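Local coordinates for protein ferulic acid esterase, AmCE1/Fae1A (Anaeromyces mucronatus, PDB 5CXX) that probably hydrolyses feruloyl esters, releasing ferulic acid, as an alpha/beta-hydrolase esterase of family CE1 that is seen here with ferulic acid bound, at residues 43-48 and 94-99. Residues are numbered along the deposited sequence; the frame is centred on the assembly and turned at random.
Sequences NVILPV and MIIVLP
Ile-45 and Ile-96 face each other as a hydrogen-bonded pair of two antiparallel strands, 43-45 and 95-99, whose axes come within 4.8 Å. Ile-45 N donates to Ile-96 O at 2.8 Å, and Ile-96 N returns a bond to Ile-45 O at 3.0 Å. Asn-43 and Leu-98 make the second such pair, and between the two Val-44 sits opposite Val-97 without direct hydrogen bonds; the Asn-43 O that accepts from Leu-98 N also takes a CA-H...O contact from Val-97 CA.

The tight packing is on the face of Ile-45, Ile-96 and Leu-98. With CG1 of Ile-45 anti to its carbonyl carbon (chi1 -59°), CD1 reaches across the strands and lies 3.9 Å from Ile-96 CG2 and 4.0 Å from Leu-98 CG.

The looser side lies toward Leu-46 and Pro-47, both partly exposed, where one water donates to both Ile-45 O and Met-94 O, bridging the two segments. On the other face, Ile-95 CG1 meets Pro-47 CD at 3.7 Å and Leu-46 CD2 at 4.0 Å. An alanine in place of Ile-95 would probably open a gap beside Leu-46 CD2 and Pro-47 CD, leaving both with less to pack against.

Asn-43 ND2 hydrogen-bonds to Asp-70 OD1 beyond the sheet. Strand 38-45 runs between 26-33 and 95-99, and 95-99 borders 58-62, so this pairing joins the antiparallel edge to the parallel core of the alpha/beta-hydrolase sheet, with Met-137 of helix 125-140 packed on Ile-95 and Val-97.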
# COMPACT_ATOMS: atom_id res chain seq x y z
N ASN A 43 -0.09 -3.25 13.04
CA ASN A 43 0.44 -4.61 13.11
C ASN A 43 1.81 -4.66 12.50
O ASN A 43 2.07 -4.12 11.41
CB ASN A 43 -0.45 -5.57 12.35
CG ASN A 43 -1.75 -5.83 13.10
OD1 ASN A 43 -1.73 -6.27 14.25
ND2 ASN A 43 -2.89 -5.51 12.47
N VAL A 44 2.69 -5.34 13.21
CA VAL A 44 4.00 -5.68 12.67
C VAL A 44 4.06 -7.19 12.46
O VAL A 44 3.85 -7.97 13.39
CB VAL A 44 5.13 -5.21 13.61
CG1 VAL A 44 6.52 -5.63 13.06
CG2 VAL A 44 5.07 -3.67 13.73
N ILE A 45 4.42 -7.58 11.24
CA ILE A 45 4.50 -8.99 10.85
C ILE A 45 5.97 -9.29 10.51
O ILE A 45 6.45 -8.92 9.43
CB ILE A 45 3.57 -9.25 9.68
CG1 ILE A 45 2.10 -8.89 10.03
CG2 ILE A 45 3.73 -10.73 9.20
CD1 ILE A 45 1.28 -8.53 8.71
N LEU A 46 6.67 -9.90 11.46
CA LEU A 46 8.07 -10.27 11.23
C LEU A 46 8.16 -11.53 10.40
O LEU A 46 7.29 -12.38 10.50
CB LEU A 46 8.77 -10.47 12.58
CG LEU A 46 8.78 -9.19 13.43
CD1 LEU A 46 9.35 -9.48 14.84
CD2 LEU A 46 9.51 -7.95 12.75
N PRO A 47 9.22 -11.66 9.60
CA PRO A 47 9.32 -12.84 8.73
C PRO A 47 9.55 -14.10 9.58
O PRO A 47 10.02 -14.03 10.70
CB PRO A 47 10.54 -12.53 7.85
CG PRO A 47 11.39 -11.65 8.73
CD PRO A 47 10.32 -10.73 9.38
N VAL A 48 9.19 -15.23 9.01
CA VAL A 48 9.46 -16.51 9.65
C VAL A 48 10.96 -16.59 9.91
O VAL A 48 11.75 -16.34 8.99
CB VAL A 48 9.00 -17.66 8.74
CG1 VAL A 48 9.49 -18.99 9.28
CG2 VAL A 48 7.47 -17.64 8.63
N MET A 94 10.94 -10.34 4.22
CA MET A 94 10.64 -8.96 4.50
C MET A 94 9.82 -8.85 5.77
O MET A 94 9.26 -9.81 6.23
CB MET A 94 9.83 -8.30 3.32
CG MET A 94 8.52 -9.05 3.07
SD MET A 94 7.59 -8.39 1.64
CE MET A 94 8.64 -9.03 0.35
N ILE A 95 9.76 -7.61 6.30
CA ILE A 95 8.84 -7.24 7.39
C ILE A 95 7.61 -6.56 6.77
O ILE A 95 7.79 -5.70 5.88
CB ILE A 95 9.55 -6.27 8.34
CG1 ILE A 95 10.71 -7.02 9.10
CG2 ILE A 95 8.55 -5.68 9.33
CD1 ILE A 95 11.59 -6.02 9.85
N ILE A 96 6.41 -6.92 7.20
CA ILE A 96 5.20 -6.27 6.69
C ILE A 96 4.57 -5.49 7.84
O ILE A 96 4.40 -6.01 8.96
CB ILE A 96 4.18 -7.34 6.20
CG1 ILE A 96 4.79 -8.21 5.07
CG2 ILE A 96 2.85 -6.62 5.68
CD1 ILE A 96 3.85 -9.43 4.88
N VAL A 97 4.27 -4.21 7.59
CA VAL A 97 3.61 -3.35 8.59
C VAL A 97 2.24 -2.95 8.08
O VAL A 97 2.11 -2.46 6.96
CB VAL A 97 4.49 -2.10 8.88
CG1 VAL A 97 3.77 -1.12 9.89
CG2 VAL A 97 5.89 -2.53 9.44
N LEU A 98 1.22 -3.15 8.91
CA LEU A 98 -0.17 -2.73 8.57
C LEU A 98 -0.54 -1.58 9.51
O LEU A 98 -0.90 -1.80 10.68
CB LEU A 98 -1.19 -3.86 8.74
CG LEU A 98 -0.81 -5.21 8.12
CD1 LEU A 98 -1.97 -6.21 8.33
CD2 LEU A 98 -0.48 -5.01 6.62
N PRO A 99 -0.44 -0.34 9.03
CA PRO A 99 -0.80 0.80 9.89
C PRO A 99 -2.32 0.98 9.96
O PRO A 99 -3.08 0.44 9.18
CB PRO A 99 -0.19 2.02 9.18
CG PRO A 99 0.87 1.41 8.22
CD PRO A 99 0.19 0.10 7.76
O HOH W 1 6.89 -10.68 7.30